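Long-range contacts in prefoldin beta subunit 2 (Thermococcus sp., PDB 3AEI), which probably acts as the beta subunit of archaeal prefoldin, a coiled-coil co-chaperone that captures unfolded proteins and passes them to a group II chaperonin: residues L25-L30 / V72-I77; E31-I36 / E64-S69. One frame throughout, in Å; residues are numbered along the deposited sequence.

Contact 1: residues L25-L30 / V72-I77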
loop_
_atom_site.group_PDB
_atom_site.type_symbol
_atom_site.label_atom_id
_atom_site.label_comp_id
_atom_site.label_asym_id
_atom_site.label_seq_id
_atom_site.Cartn_x
_atom_site.Cartn_y
_atom_site.Cartn_z
ATOM N N LEU A 25 -14.274 -3.078 -1.634
ATOM C CA LEU A 25 -13.456 -3.886 -0.745
ATOM C C LEU A 25 -13.335 -3.234 0.641
ATOM O O LEU A 25 -13.488 -3.890 1.672
ATOM C CB LEU A 25 -12.037 -4.125 -1.335
ATOM C CG LEU A 25 -11.043 -4.779 -0.354
ATOM C CD1 LEU A 25 -11.477 -6.196 0.038
ATOM C CD2 LEU A 25 -9.688 -4.786 -1.006
ATOM N N LYS A 26 -13.053 -1.946 0.639
ATOM C CA LYS A 26 -12.880 -1.242 1.899
ATOM C C LYS A 26 -14.213 -1.221 2.608
ATOM O O LYS A 26 -14.278 -1.400 3.815
ATOM C CB LYS A 26 -12.386 0.180 1.654
ATOM C CG LYS A 26 -10.974 0.271 1.104
ATOM C CD LYS A 26 -10.650 1.752 0.926
ATOM C CE LYS A 26 -9.335 1.951 0.214
ATOM N NZ LYS A 26 -9.477 1.748 -1.253
ATOM N N MET A 27 -15.283 -1.035 1.861
ATOM C CA MET A 27 -16.580 -0.989 2.507
ATOM C C MET A 27 -16.931 -2.330 3.189
ATOM O O MET A 27 -17.381 -2.358 4.353
ATOM C CB MET A 27 -17.666 -0.567 1.498
ATOM C CG MET A 27 -19.022 -0.389 2.162
ATOM S SD MET A 27 -20.193 0.125 0.902
ATOM C CE MET A 27 -20.521 -1.416 0.107
ATOM N N LYS A 28 -16.658 -3.444 2.506
ATOM C CA LYS A 28 -16.947 -4.763 3.019
ATOM C C LYS A 28 -16.040 -5.099 4.218
ATOM O O LYS A 28 -16.470 -5.780 5.129
ATOM C CB LYS A 28 -16.745 -5.841 1.941
ATOM C CG LYS A 28 -17.736 -5.838 0.794
ATOM C CD LYS A 28 -17.179 -6.762 -0.300
ATOM C CE LYS A 28 -18.034 -6.831 -1.552
ATOM N NZ LYS A 28 -17.321 -7.670 -2.606
ATOM N N GLU A 29 -14.790 -4.634 4.190
ATOM C CA GLU A 29 -13.881 -4.887 5.304
ATOM C C GLU A 29 -14.412 -4.190 6.559
ATOM O O GLU A 29 -14.358 -4.745 7.654
ATOM C CB GLU A 29 -12.460 -4.400 4.973
ATOM C CG GLU A 29 -11.779 -5.264 3.884
ATOM C CD GLU A 29 -10.488 -4.664 3.333
ATOM O OE1 GLU A 29 -9.666 -5.441 2.795
ATOM O OE2 GLU A 29 -10.289 -3.426 3.404
ATOM N N LEU A 30 -14.927 -2.970 6.413
ATOM C CA LEU A 30 -15.457 -2.243 7.577
ATOM C C LEU A 30 -16.744 -2.884 8.096
ATOM O O LEU A 30 -16.960 -2.919 9.300
ATOM C CB LEU A 30 -15.718 -0.753 7.260
ATOM C CG LEU A 30 -14.462 0.064 6.935
ATOM C CD1 LEU A 30 -14.896 1.451 6.390
ATOM C CD2 LEU A 30 -13.595 0.220 8.152
ATOM N N VAL A 72 -20.263 7.200 2.682
ATOM C CA VAL A 72 -19.425 7.827 1.682
ATOM C C VAL A 72 -19.136 6.777 0.604
ATOM O O VAL A 72 -19.246 7.054 -0.581
ATOM C CB VAL A 72 -18.088 8.329 2.308
ATOM C CG1 VAL A 72 -17.084 8.718 1.230
ATOM C CG2 VAL A 72 -18.361 9.540 3.203
ATOM N N TYR A 73 -18.780 5.558 1.005
ATOM C CA TYR A 73 -18.474 4.570 -0.033
ATOM C C TYR A 73 -19.718 4.164 -0.836
ATOM O O TYR A 73 -19.658 4.074 -2.058
ATOM C CB TYR A 73 -17.803 3.318 0.555
ATOM C CG TYR A 73 -16.434 3.541 1.157
ATOM C CD1 TYR A 73 -15.470 4.272 0.482
ATOM C CD2 TYR A 73 -16.080 2.941 2.366
ATOM C CE1 TYR A 73 -14.177 4.395 0.981
ATOM C CE2 TYR A 73 -14.786 3.063 2.877
ATOM C CZ TYR A 73 -13.846 3.785 2.175
ATOM O OH TYR A 73 -12.552 3.872 2.634
ATOM N N LYS A 74 -20.835 3.923 -0.167
ATOM C CA LYS A 74 -22.050 3.533 -0.884
ATOM C C LYS A 74 -22.399 4.563 -1.955
ATOM O O LYS A 74 -22.744 4.204 -3.073
ATOM C CB LYS A 74 -23.232 3.383 0.064
ATOM C CG LYS A 74 -23.389 1.994 0.637
ATOM C CD LYS A 74 -24.691 1.854 1.401
ATOM C CE LYS A 74 -25.860 2.324 0.555
ATOM N NZ LYS A 74 -27.178 1.964 1.143
ATOM N N ARG A 75 -22.308 5.842 -1.599
ATOM C CA ARG A 75 -22.607 6.927 -2.522
ATOM C C ARG A 75 -21.645 6.947 -3.711
ATOM O O ARG A 75 -22.056 7.076 -4.863
ATOM C CB ARG A 75 -22.541 8.263 -1.776
ATOM C CG ARG A 75 -22.902 9.480 -2.615
ATOM C CD ARG A 75 -22.952 10.726 -1.744
ATOM N NE ARG A 75 -23.870 10.564 -0.618
ATOM C CZ ARG A 75 -25.181 10.387 -0.741
ATOM N NH1 ARG A 75 -25.933 10.246 0.339
ATOM N NH2 ARG A 75 -25.743 10.358 -1.942
ATOM N N GLU A 76 -20.352 6.831 -3.428
ATOM C CA GLU A 76 -19.353 6.847 -4.487
ATOM C C GLU A 76 -19.528 5.630 -5.399
ATOM O O GLU A 76 -19.436 5.759 -6.625
ATOM C CB GLU A 76 -17.950 6.897 -3.873
ATOM C CG GLU A 76 -17.675 8.225 -3.210
ATOM C CD GLU A 76 -16.398 8.262 -2.391
ATOM O OE1 GLU A 76 -15.919 7.187 -1.958
ATOM O OE2 GLU A 76 -15.891 9.388 -2.166
ATOM N N ILE A 77 -19.828 4.482 -4.803
ATOM C CA ILE A 77 -20.030 3.240 -5.547
ATOM C C ILE A 77 -21.287 3.350 -6.414
ATOM O O ILE A 77 -21.286 2.931 -7.574
ATOM C CB ILE A 77 -20.162 2.037 -4.588
ATOM C CG1 ILE A 77 -18.782 1.751 -3.940
ATOM C CG2 ILE A 77 -20.770 0.828 -5.330
ATOM C CD1 ILE A 77 -18.826 0.896 -2.658
#
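Y73 and M27 face each other across the antiparallel coiled coil of a prefoldin subunit, their CA atoms 6.4 Å apart where 25-30 and 72-77 run antiparallel at 150°. The Y73 side chain can be followed outward. Its CB touches M27, with CB and SD of that residue both at 4.0 Å. From there chi1 of -65° sets CG anti to the carbonyl carbon and starts the ring toward K26 and L30. On the ring, CD2 packs 3.9 Å from M27 CB; CE2, one atom further out, touches both K26 CB and L30 CD1, the leucine methyl sitting at the ring edge and in its plane. CZ reaches the aliphatic part of K26, and the hydroxyl OH ends 3.3 Å from K26 CD. The lysine chain crosses the tyrosine at about a right angle, offering methylenes to the ring while its amino end leads away from 72-77. L23, one turn before K26, also touches Y73. M27 lies beside the ring, toward K74 and I77: with CG anti to the backbone N (chi1 -175°), the chain stays extended as far as SD and carries the sulfur to those two residues before turning at chi3. The contact is carried by apolar and aliphatic atoms, and the second subunit brings S51 against K26 and L30. At the end of M27, SD lies 3.7 Å from K74 CG and 3.9 Å from I77 CD1, which CE also touches at 4.0 Å.

Contact 2: residues E31-I36 / E64-S69. With SO4 (sulfate ion), chain C.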
loop_
_atom_site.group_PDB
_atom_site.type_symbol
_atom_site.label_atom_id
_atom_site.label_comp_id
_atom_site.label_asym_id
_atom_site.label_seq_id
_atom_site.Cartn_x
_atom_site.Cartn_y
_atom_site.Cartn_z
ATOM N N GLU A 31 -17.588 -3.406 7.196
ATOM C CA GLU A 31 -18.813 -4.110 7.633
ATOM C C GLU A 31 -18.435 -5.390 8.407
ATOM O O GLU A 31 -19.050 -5.711 9.425
ATOM C CB GLU A 31 -19.703 -4.421 6.411
ATOM C CG GLU A 31 -20.067 -3.121 5.679
ATOM C CD GLU A 31 -20.834 -3.312 4.375
ATOM O OE1 GLU A 31 -20.568 -4.303 3.656
ATOM O OE2 GLU A 31 -21.689 -2.443 4.064
ATOM N N TYR A 32 -17.383 -6.093 7.962
ATOM C CA TYR A 32 -16.927 -7.280 8.651
ATOM C C TYR A 32 -16.446 -6.885 10.039
ATOM O O TYR A 32 -16.824 -7.504 11.037
ATOM C CB TYR A 32 -15.797 -7.939 7.860
ATOM C CG TYR A 32 -15.530 -9.363 8.264
ATOM C CD1 TYR A 32 -16.057 -10.433 7.530
ATOM C CD2 TYR A 32 -14.715 -9.641 9.344
ATOM C CE1 TYR A 32 -15.753 -11.754 7.876
ATOM C CE2 TYR A 32 -14.406 -10.957 9.704
ATOM C CZ TYR A 32 -14.925 -12.003 8.957
ATOM O OH TYR A 32 -14.562 -13.292 9.269
ATOM N N ALA A 33 -15.660 -5.810 10.107
ATOM C CA ALA A 33 -15.137 -5.330 11.389
ATOM C C ALA A 33 -16.314 -4.984 12.332
ATOM O O ALA A 33 -16.264 -5.295 13.523
ATOM C CB ALA A 33 -14.254 -4.088 11.168
ATOM N N GLU A 34 -17.359 -4.359 11.800
ATOM C CA GLU A 34 -18.522 -3.966 12.626
ATOM C C GLU A 34 -19.158 -5.201 13.252
ATOM O O GLU A 34 -19.504 -5.205 14.427
ATOM C CB GLU A 34 -19.545 -3.223 11.778
ATOM C CG GLU A 34 -20.534 -2.408 12.593
ATOM C CD GLU A 34 -21.421 -1.576 11.688
ATOM O OE1 GLU A 34 -21.825 -0.469 12.092
ATOM O OE2 GLU A 34 -21.707 -2.030 10.564
ATOM N N GLY A 35 -19.270 -6.269 12.472
ATOM C CA GLY A 35 -19.843 -7.489 13.023
ATOM C C GLY A 35 -19.066 -8.020 14.208
ATOM O O GLY A 35 -19.675 -8.500 15.172
ATOM N N ILE A 36 -17.735 -7.934 14.156
ATOM C CA ILE A 36 -16.896 -8.410 15.241
ATOM C C ILE A 36 -16.984 -7.486 16.456
ATOM O O ILE A 36 -17.105 -7.930 17.621
ATOM C CB ILE A 36 -15.425 -8.481 14.820
ATOM C CG1 ILE A 36 -15.286 -9.491 13.666
ATOM C CG2 ILE A 36 -14.544 -8.811 16.021
ATOM C CD1 ILE A 36 -13.897 -9.736 13.210
ATOM N N GLU A 64 -19.175 4.506 14.709
ATOM C CA GLU A 64 -19.467 5.766 14.020
ATOM C C GLU A 64 -18.655 5.924 12.747
ATOM O O GLU A 64 -19.177 6.293 11.678
ATOM C CB GLU A 64 -19.207 6.937 14.957
ATOM C CG GLU A 64 -20.361 7.225 15.870
ATOM C CD GLU A 64 -20.114 8.426 16.764
ATOM O OE1 GLU A 64 -19.484 9.406 16.299
ATOM O OE2 GLU A 64 -20.568 8.381 17.929
ATOM N N HIS A 65 -17.378 5.585 12.848
ATOM C CA HIS A 65 -16.509 5.663 11.701
ATOM C C HIS A 65 -16.982 4.696 10.599
ATOM O O HIS A 65 -17.018 5.057 9.415
ATOM C CB HIS A 65 -15.079 5.340 12.112
ATOM C CG HIS A 65 -14.158 5.158 10.954
ATOM N ND1 HIS A 65 -13.884 6.165 10.048
ATOM C CD2 HIS A 65 -13.458 4.074 10.545
ATOM C CE1 HIS A 65 -13.050 5.704 9.132
ATOM N NE2 HIS A 65 -12.781 4.440 9.408
ATOM N N ILE A 66 -17.347 3.479 10.988
ATOM C CA ILE A 66 -17.781 2.503 10.015
ATOM C C ILE A 66 -19.062 2.969 9.307
ATOM O O ILE A 66 -19.156 2.936 8.078
ATOM C CB ILE A 66 -18.008 1.154 10.675
ATOM C CG1 ILE A 66 -16.659 0.585 11.179
ATOM C CG2 ILE A 66 -18.637 0.174 9.645
ATOM C CD1 ILE A 66 -16.780 -0.597 12.097
ATOM N N GLU A 67 -20.022 3.467 10.079
ATOM C CA GLU A 67 -21.249 3.918 9.462
ATOM C C GLU A 67 -21.063 5.124 8.547
ATOM O O GLU A 67 -21.679 5.181 7.482
ATOM C CB GLU A 67 -22.321 4.198 10.525
ATOM C CG GLU A 67 -22.746 2.930 11.255
ATOM C CD GLU A 67 -23.403 1.940 10.303
ATOM O OE1 GLU A 67 -24.265 2.371 9.495
ATOM O OE2 GLU A 67 -23.071 0.735 10.352
ATOM N N ARG A 68 -20.239 6.086 8.939
ATOM C CA ARG A 68 -20.043 7.238 8.083
ATOM C C ARG A 68 -19.297 6.824 6.827
ATOM O O ARG A 68 -19.641 7.244 5.731
ATOM C CB ARG A 68 -19.248 8.337 8.794
ATOM C CG ARG A 68 -19.933 8.903 10.040
ATOM C CD ARG A 68 -19.237 10.176 10.517
ATOM N NE ARG A 68 -19.576 10.539 11.889
ATOM C CZ ARG A 68 -18.840 10.221 12.950
ATOM N NH1 ARG A 68 -17.713 9.529 12.807
ATOM N NH2 ARG A 68 -19.223 10.604 14.158
ATOM N N SER A 69 -18.276 5.988 6.996
ATOM C CA SER A 69 -17.472 5.565 5.853
ATOM C C SER A 69 -18.331 4.786 4.873
ATOM O O SER A 69 -18.194 4.945 3.656
ATOM C CB SER A 69 -16.280 4.696 6.338
ATOM O OG SER A 69 -15.325 5.492 7.023
HETATM S S SO4 C . -15.022 9.472 9.860
HETATM O O1 SO4 C . -16.171 10.358 9.592
HETATM O O2 SO4 C . -14.990 8.391 8.859
HETATM O O3 SO4 C . -15.156 8.883 11.205
HETATM O O4 SO4 C . -13.776 10.257 9.780
#
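Near the beta-hairpin end of the prefoldin coiled coil, I66 of helix 59-93 packs against the turn of helix 2-37 that carries A33 and E34. I66 CD1 lies 3.8 Å from E34 CB and equally near E34 N, with A33 CB further off, while I66 CG2 underlies the glutamate's carboxyl carbon. E34 CG is anti to the backbone N (chi1 -162°), and the chain runs on extended over the isoleucine to E67. There E34 OE1 and E67 OE2 are 2.5 Å apart, a separation at which one of the two acids is probably protonated, and the two carboxylate planes are only 23° from parallel. R70 forms salt bridges with E67 and E31 and a long, weak ion pair with E34, which would ease the crowding of negative charge. An alanine at E34 would probably leave E67 OE2 without its close carboxyl neighbour and open a gap over I66 CG2. Away from helix 2-37, H65 ND1 donates to sulfate O2 (2.8 Å, 138°) and weakly to O3, which R68 NH1 also reaches weakly; the ion probably comes from the crystallisation liquor. H65 NE2 instead bonds D52 of the second subunit, whose F50 and L53 pack on A33 and I66. An apolar seam flanked by charged side chains, as here, is typical of antiparallel coiled coils.

In the fold
From the N terminus, helix 2-37 contributes 25-30 and then 31-36. The chain next forms the antiparallel hairpin of strands 46-50 and 53-57 and returns along helix 59-93, which supplies 64-69 before 72-77. Contact 2 therefore closes the inner loop, around the hairpin, and contact 1 closes the outer one, so the two nest without crossing. Their centres are about 10 Å apart, and they meet where L30 of contact 1 packs on I66 and S69 of contact 2. Contact 1 lies near the middle of the chain, contact 2 toward the hairpin; both tie the same two helices together and both touch the second subunit.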